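Local coordinates for putative translocated intimin receptor protein (Translocated intimin receptor Tir) (Escherichia coli, PDB 2ZQK) that serves as the host-membrane receptor for bacterial intimin, anchoring the bacterium to the epithelial cell and initiating the signalling that builds actin pedestals, at residues D25-N30 and A37-V42; A7-T12 and N50-A55. All coordinates share one frame; numbering follows the deposited sequence.

Contact 1. Residues D25-N30 and A37-V42; sequences DNQKVN and AIPSGV
The beta hairpin of the intimin-binding domain illustrates how a two-stranded sheet can be pinned at a few points rather than laced along its length. The axes of 27-30 and 37-40 approach to 4.2 Å, their N-to-C directions 126° apart, well short of antiparallel. The firm bond is at the backbone, where K28 N donates to V42 O at 2.7 Å, nearly along the C=O axis; N30 N to I38 O, also 2.7 Å, is short but bent, the donor lying above the carbonyl plane. Between them K28 O receives two weak bonds, from the amide of S40 and from its hydroxyl, whose OG stands between backbone N and carbonyl carbon (chi1 60°), turned onto that oxygen. V29 and P39 form a non-hydrogen-bonded pair with diverging side chains; V29 instead closes on A37, CG1 to CB at 3.4 Å. On the buried side the carboxamide of Q27 crosses P39 obliquely, and its NE2 bonds to OE1 of Q27 of the second subunit. The surface side is looser. There the extended K28 chain runs alongside V42, its CD 4.0 Å from V42 CG1, and N30 CB lies beside I38 CG1. The hairpin is thus held mainly by main-chain polarity, while its amide and proline face is committed to a neighbouring copy of Tir.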
ATOM      1  N   ASP B  25       3.143   5.967  18.471  1.00 57.43           N
ATOM      2  CA  ASP B  25       3.635   7.319  18.683  1.00 61.01           C
ATOM      3  C   ASP B  25       4.779   7.381  19.686  1.00 60.61           C
ATOM      4  O   ASP B  25       5.501   8.370  19.719  1.00 61.50           O
ATOM      5  CB  ASP B  25       2.490   8.235  19.126  1.00 63.19           C
ATOM      6  CG  ASP B  25       1.597   8.664  17.962  1.00 72.95           C
ATOM      7  OD1 ASP B  25       2.039   9.508  17.153  1.00 82.21           O
ATOM      8  OD2 ASP B  25       0.461   8.154  17.846  1.00 79.37           O
ATOM      9  N   ASN B  26       4.947   6.335  20.502  1.00 52.00           N
ATOM     10  CA  ASN B  26       6.035   6.302  21.493  1.00 49.12           C
ATOM     11  C   ASN B  26       7.237   5.589  20.886  1.00 47.91           C
ATOM     12  O   ASN B  26       8.170   5.209  21.590  1.00 45.18           O
ATOM     13  CB  ASN B  26       5.642   5.520  22.755  1.00 54.12           C
ATOM     14  CG  ASN B  26       4.346   5.990  23.377  1.00 58.37           C
ATOM     15  OD1 ASN B  26       4.062   7.185  23.443  1.00 67.56           O
ATOM     16  ND2 ASN B  26       3.557   5.038  23.868  1.00 50.03           N
ATOM     17  N   GLN B  27       7.224   5.421  19.574  1.00 45.50           N
ATOM     18  CA  GLN B  27       8.286   4.684  18.921  1.00 46.58           C
ATOM     19  C   GLN B  27       9.248   5.483  18.092  1.00 49.15           C
ATOM     20  O   GLN B  27       8.826   6.254  17.226  1.00 50.88           O
ATOM     21  CB  GLN B  27       7.667   3.613  18.034  1.00 59.21           C
ATOM     22  CG  GLN B  27       8.333   2.263  18.140  1.00 62.85           C
ATOM     23  CD  GLN B  27       7.567   1.208  17.395  1.00 68.55           C
ATOM     24  OE1 GLN B  27       6.339   1.102  17.524  1.00 58.64           O
ATOM     25  NE2 GLN B  27       8.281   0.406  16.613  1.00 70.73           N
ATOM     26  N   LYS B  28      10.544   5.292  18.353  1.00 69.35           N
ATOM     27  CA  LYS B  28      11.573   5.975  17.579  1.00 68.32           C
ATOM     28  C   LYS B  28      11.453   5.297  16.236  1.00 69.37           C
ATOM     29  O   LYS B  28      11.069   4.129  16.157  1.00 72.33           O
ATOM     30  CB  LYS B  28      12.974   5.764  18.166  1.00 57.10           C
ATOM     31  CG  LYS B  28      13.252   6.551  19.447  1.00 51.21           C
ATOM     32  CD  LYS B  28      14.736   6.502  19.809  1.00 58.10           C
ATOM     33  CE  LYS B  28      15.073   7.506  20.912  1.00 68.18           C
ATOM     34  NZ  LYS B  28      16.515   7.898  20.920  1.00 61.66           N
ATOM     35  N   VAL B  29      11.778   6.016  15.177  1.00 53.80           N
ATOM     36  CA  VAL B  29      11.626   5.463  13.855  1.00 52.18           C
ATOM     37  C   VAL B  29      12.886   5.660  13.026  1.00 50.72           C
ATOM     38  O   VAL B  29      13.781   6.384  13.431  1.00 52.65           O
ATOM     39  CB  VAL B  29      10.397   6.126  13.192  1.00 59.93           C
ATOM     40  CG1 VAL B  29      10.838   7.206  12.228  1.00 53.44           C
ATOM     41  CG2 VAL B  29       9.513   5.070  12.543  1.00 61.02           C
ATOM     42  N   ASN B  30      12.947   5.006  11.871  1.00 37.89           N
ATOM     43  CA  ASN B  30      14.091   5.085  10.974  1.00 34.37           C
ATOM     44  C   ASN B  30      13.738   5.508   9.577  1.00 33.52           C
ATOM     45  O   ASN B  30      13.882   4.728   8.642  1.00 33.82           O
ATOM     46  CB  ASN B  30      14.798   3.750  10.894  1.00 44.68           C
ATOM     47  CG  ASN B  30      15.935   3.650  11.869  1.00 57.28           C
ATOM     48  OD1 ASN B  30      16.332   2.543  12.272  1.00 57.51           O
ATOM     49  ND2 ASN B  30      16.489   4.811  12.253  1.00 56.53           N
ATOM     50  N   ALA B  37       9.188   6.073   7.347  1.00 48.34           N
ATOM     51  CA  ALA B  37       9.574   5.986   8.746  1.00 47.37           C
ATOM     52  C   ALA B  37       9.463   4.551   9.268  1.00 49.92           C
ATOM     53  O   ALA B  37       8.458   4.205   9.890  1.00 52.03           O
ATOM     54  CB  ALA B  37       8.676   6.879   9.568  1.00 11.30           C
ATOM     55  N   ILE B  38      10.467   3.706   9.063  1.00 46.55           N
ATOM     56  CA  ILE B  38      10.327   2.341   9.561  1.00 47.74           C
ATOM     57  C   ILE B  38      10.670   2.178  11.046  1.00 49.54           C
ATOM     58  O   ILE B  38      11.683   2.657  11.518  1.00 49.58           O
ATOM     59  CB  ILE B  38      11.150   1.349   8.704  1.00 51.47           C
ATOM     60  CG1 ILE B  38      12.616   1.344   9.147  1.00 56.38           C
ATOM     61  CG2 ILE B  38      10.997   1.724   7.220  1.00 45.61           C
ATOM     62  CD1 ILE B  38      13.517   0.385   8.381  1.00 74.94           C
ATOM     63  N   PRO B  39       9.809   1.498  11.810  1.00 57.64           N
ATOM     64  CA  PRO B  39      10.075   1.305  13.241  1.00 59.33           C
ATOM     65  C   PRO B  39      11.480   0.791  13.545  1.00 62.24           C
ATOM     66  O   PRO B  39      11.912  -0.221  13.000  1.00 64.94           O
ATOM     67  CB  PRO B  39       8.988   0.317  13.665  1.00 59.98           C
ATOM     68  CG  PRO B  39       8.649  -0.414  12.383  1.00 61.19           C
ATOM     69  CD  PRO B  39       8.651   0.698  11.374  1.00 61.21           C
ATOM     70  N   SER B  40      12.188   1.486  14.429  1.00 68.18           N
ATOM     71  CA  SER B  40      13.556   1.109  14.789  1.00 67.91           C
ATOM     72  C   SER B  40      13.633   0.016  15.849  1.00 66.87           C
ATOM     73  O   SER B  40      14.621  -0.716  15.925  1.00 68.82           O
ATOM     74  CB  SER B  40      14.331   2.339  15.274  1.00 58.98           C
ATOM     75  OG  SER B  40      13.713   2.918  16.415  1.00 63.65           O
ATOM     76  N   GLY B  41      12.592  -0.083  16.669  1.00 55.66           N
ATOM     77  CA  GLY B  41      12.575  -1.087  17.719  1.00 52.08           C
ATOM     78  C   GLY B  41      12.922  -0.485  19.061  1.00 52.44           C
ATOM     79  O   GLY B  41      13.073  -1.192  20.058  1.00 54.94           O
ATOM     80  N   VAL B  42      13.036   0.839  19.083  1.00 56.36           N
ATOM     81  CA  VAL B  42      13.381   1.558  20.295  1.00 54.17           C
ATOM     82  C   VAL B  42      12.349   2.631  20.611  1.00 55.40           C
ATOM     83  O   VAL B  42      11.889   3.334  19.718  1.00 55.79           O
ATOM     84  CB  VAL B  42      14.760   2.226  20.151  1.00 42.86           C
ATOM     85  CG1 VAL B  42      15.139   2.922  21.450  1.00 47.07           C
ATOM     86  CG2 VAL B  42      15.800   1.192  19.800  1.00 40.86           C
TER

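Contact 2. Residues A7-T12 and N50-A55; sequences ATETAT and NIEEQA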
ATOM      1  N   ALA B   7      10.281  -8.961  41.356  1.00 88.74           N
ATOM      2  CA  ALA B   7       9.452  -9.523  40.298  1.00 88.26           C
ATOM      3  C   ALA B   7       8.389  -8.521  39.881  1.00 88.02           C
ATOM      4  O   ALA B   7       8.007  -8.470  38.714  1.00 90.10           O
ATOM      5  CB  ALA B   7       8.795 -10.809  40.768  1.00 67.93           C
ATOM      6  N   THR B   8       7.920  -7.722  40.837  1.00 68.34           N
ATOM      7  CA  THR B   8       6.893  -6.727  40.558  1.00 67.16           C
ATOM      8  C   THR B   8       7.386  -5.675  39.595  1.00 66.74           C
ATOM      9  O   THR B   8       6.736  -5.394  38.593  1.00 65.98           O
ATOM     10  CB  THR B   8       6.434  -6.013  41.830  1.00 66.46           C
ATOM     11  OG1 THR B   8       5.841  -6.969  42.713  1.00 68.30           O
ATOM     12  CG2 THR B   8       5.415  -4.910  41.493  1.00 63.81           C
ATOM     13  N   GLU B   9       8.530  -5.084  39.912  1.00 78.31           N
ATOM     14  CA  GLU B   9       9.099  -4.064  39.054  1.00 78.99           C
ATOM     15  C   GLU B   9       9.316  -4.570  37.624  1.00 81.89           C
ATOM     16  O   GLU B   9       8.787  -3.992  36.668  1.00 86.62           O
ATOM     17  CB  GLU B   9      10.419  -3.575  39.636  1.00 69.88           C
ATOM     18  CG  GLU B   9      11.283  -2.852  38.628  1.00 70.37           C
ATOM     19  CD  GLU B   9      12.547  -2.314  39.235  1.00 75.26           C
ATOM     20  OE1 GLU B   9      13.163  -3.043  40.041  1.00 87.43           O
ATOM     21  OE2 GLU B   9      12.928  -1.172  38.901  1.00 76.66           O
ATOM     22  N   THR B  10      10.091  -5.645  37.481  1.00 72.23           N
ATOM     23  CA  THR B  10      10.378  -6.210  36.167  1.00 71.73           C
ATOM     24  C   THR B  10       9.105  -6.543  35.385  1.00 72.10           C
ATOM     25  O   THR B  10       8.971  -6.149  34.231  1.00 73.98           O
ATOM     26  CB  THR B  10      11.270  -7.472  36.295  1.00 60.91           C
ATOM     27  OG1 THR B  10      12.535  -7.095  36.852  1.00 60.83           O
ATOM     28  CG2 THR B  10      11.507  -8.114  34.935  1.00 53.68           C
ATOM     29  N   ALA B  11       8.170  -7.256  36.004  1.00 65.94           N
ATOM     30  CA  ALA B  11       6.927  -7.605  35.324  1.00 66.39           C
ATOM     31  C   ALA B  11       6.275  -6.330  34.837  1.00 66.25           C
ATOM     32  O   ALA B  11       5.910  -6.226  33.665  1.00 68.09           O
ATOM     33  CB  ALA B  11       5.985  -8.335  36.266  1.00 63.73           C
ATOM     34  N   THR B  12       6.127  -5.363  35.742  1.00 63.82           N
ATOM     35  CA  THR B  12       5.532  -4.077  35.406  1.00 65.54           C
ATOM     36  C   THR B  12       6.248  -3.465  34.203  1.00 65.24           C
ATOM     37  O   THR B  12       5.616  -3.146  33.189  1.00 66.69           O
ATOM     38  CB  THR B  12       5.616  -3.099  36.588  1.00 69.08           C
ATOM     39  OG1 THR B  12       4.788  -3.569  37.655  1.00 72.77           O
ATOM     40  CG2 THR B  12       5.140  -1.717  36.176  1.00 68.36           C
ATOM     41  N   ASN B  50      10.034   7.526  31.750  1.00 54.59           N
ATOM     42  CA  ASN B  50       8.785   7.572  32.502  1.00 56.29           C
ATOM     43  C   ASN B  50       8.339   6.186  32.936  1.00 56.57           C
ATOM     44  O   ASN B  50       7.837   6.020  34.041  1.00 56.21           O
ATOM     45  CB  ASN B  50       7.680   8.255  31.683  1.00 53.05           C
ATOM     46  CG  ASN B  50       6.402   8.479  32.487  1.00 55.18           C
ATOM     47  OD1 ASN B  50       5.575   7.573  32.630  1.00 56.06           O
ATOM     48  ND2 ASN B  50       6.242   9.685  33.026  1.00 50.54           N
ATOM     49  N   ILE B  51       8.517   5.187  32.078  1.00 50.46           N
ATOM     50  CA  ILE B  51       8.135   3.826  32.438  1.00 52.34           C
ATOM     51  C   ILE B  51       9.002   3.369  33.612  1.00 53.77           C
ATOM     52  O   ILE B  51       8.499   2.861  34.626  1.00 54.04           O
ATOM     53  CB  ILE B  51       8.352   2.857  31.263  1.00 51.03           C
ATOM     54  CG1 ILE B  51       7.357   3.168  30.144  1.00 55.51           C
ATOM     55  CG2 ILE B  51       8.217   1.423  31.736  1.00 48.08           C
ATOM     56  CD1 ILE B  51       7.585   2.374  28.889  1.00 67.50           C
ATOM     57  N   GLU B  52      10.308   3.564  33.468  1.00 60.06           N
ATOM     58  CA  GLU B  52      11.275   3.179  34.490  1.00 61.89           C
ATOM     59  C   GLU B  52      10.828   3.548  35.907  1.00 61.49           C
ATOM     60  O   GLU B  52      10.984   2.758  36.842  1.00 62.32           O
ATOM     61  CB  GLU B  52      12.619   3.836  34.184  1.00 72.27           C
ATOM     62  CG  GLU B  52      13.782   3.177  34.868  1.00 77.63           C
ATOM     63  CD  GLU B  52      13.805   1.688  34.619  1.00 83.63           C
ATOM     64  OE1 GLU B  52      13.706   1.282  33.438  1.00 83.09           O
ATOM     65  OE2 GLU B  52      13.923   0.927  35.605  1.00 88.00           O
ATOM     66  N   GLU B  53      10.282   4.755  36.060  1.00 58.20           N
ATOM     67  CA  GLU B  53       9.801   5.228  37.354  1.00 58.80           C
ATOM     68  C   GLU B  53       8.612   4.413  37.798  1.00 60.46           C
ATOM     69  O   GLU B  53       8.581   3.934  38.927  1.00 62.40           O
ATOM     70  CB  GLU B  53       9.403   6.701  37.277  1.00 58.29           C
ATOM     71  CG  GLU B  53      10.575   7.604  37.000  1.00 61.23           C
ATOM     72  CD  GLU B  53      11.703   7.323  37.954  1.00 69.08           C
ATOM     73  OE1 GLU B  53      11.566   7.652  39.151  1.00 65.80           O
ATOM     74  OE2 GLU B  53      12.717   6.748  37.505  1.00 81.10           O
ATOM     75  N   GLN B  54       7.628   4.272  36.906  1.00 63.41           N
ATOM     76  CA  GLN B  54       6.421   3.496  37.183  1.00 62.69           C
ATOM     77  C   GLN B  54       6.814   2.101  37.660  1.00 63.03           C
ATOM     78  O   GLN B  54       6.307   1.612  38.675  1.00 61.64           O
ATOM     79  CB  GLN B  54       5.564   3.380  35.923  1.00 73.47           C
ATOM     80  CG  GLN B  54       4.727   4.600  35.607  1.00 79.54           C
ATOM     81  CD  GLN B  54       3.894   4.418  34.349  1.00 83.47           C
ATOM     82  OE1 GLN B  54       4.402   4.522  33.225  1.00 84.20           O
ATOM     83  NE2 GLN B  54       2.609   4.131  34.533  1.00 80.21           N
ATOM     84  N   ALA B  55       7.715   1.462  36.915  1.00 55.00           N
ATOM     85  CA  ALA B  55       8.198   0.141  37.281  1.00 55.34           C
ATOM     86  C   ALA B  55       8.705   0.161  38.737  1.00 55.94           C
ATOM     87  O   ALA B  55       8.383  -0.722  39.530  1.00 54.54           O
ATOM     88  CB  ALA B  55       9.313  -0.274  36.337  1.00 60.90           C
TER
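Two antiparallel helices that flank the beta hairpin of the intimin-binding domain meet here, 7-12 near the start of helix 7-21 and 50-55 within helix 45-67. It is a worked example of a close approach between helices: the segment axes come to 8.9 Å at 148°, and the pairing centres on E9 and A55, whose CA atoms are 4.7 Å apart, consistent with the small alanine at this point. A55 is the buried member. Its methyl reaches the first helix near the backbone, with CB 3.8 Å from E9 O and close to E9 CG, while its own carbonyl oxygen receives a CA-H...O contact from E9 CA at 3.5 Å.

E9 and T12, one helical turn apart, address A55 in different ways. In E9, CG is anti to the backbone N and the chain continues extended, so its methylene part lies against A55 while the carboxylate travels on toward E52. E52 CB points away from the first helix, but its chain bends at chi2 (52°) and brings the carboxylate back. The two side chains cross obliquely, their carboxylate planes well out of parallel, with E9 OE2 and E52 OE2 4.0 Å apart. Such closeness would be expected to favour protonation of one acid or nearby positive charge, and R13 of the same chain makes long, weak ion pairs with both. Elsewhere along the interface T8 touches A58 and A62, and I51 rests on L16 and T17, continuing the helix-helix contact.

T12 presents its methyl rather than its hydroxyl to the second helix: chi1 -67° puts OG1 beside the backbone N and leaves CG2 anti to it, packed 3.7 Å from A55 CA. OG1 is turned back into its own helix, donating at 2.8 Å to T8 O, which also accepts from T12 N.

Overall arrangement
The two contacts lie in one extracellular intimin-binding domain, and contact 1 is nested in the chain between the segments of contact 2. Helix 7-21 and strand 27-31 are consecutive in the chain, which then turns back through strand 37-40, and helix 45-67 returns beside the first helix. The contact centres are about 22 Å apart and their nearest atoms about 7 Å, without touching. The centre of contact 2 lies about 8 Å, and that of contact 1 about 14 Å, from the centre of the chain. The helix pair meets within one chain, whereas the hairpin also meets a second copy of the protein.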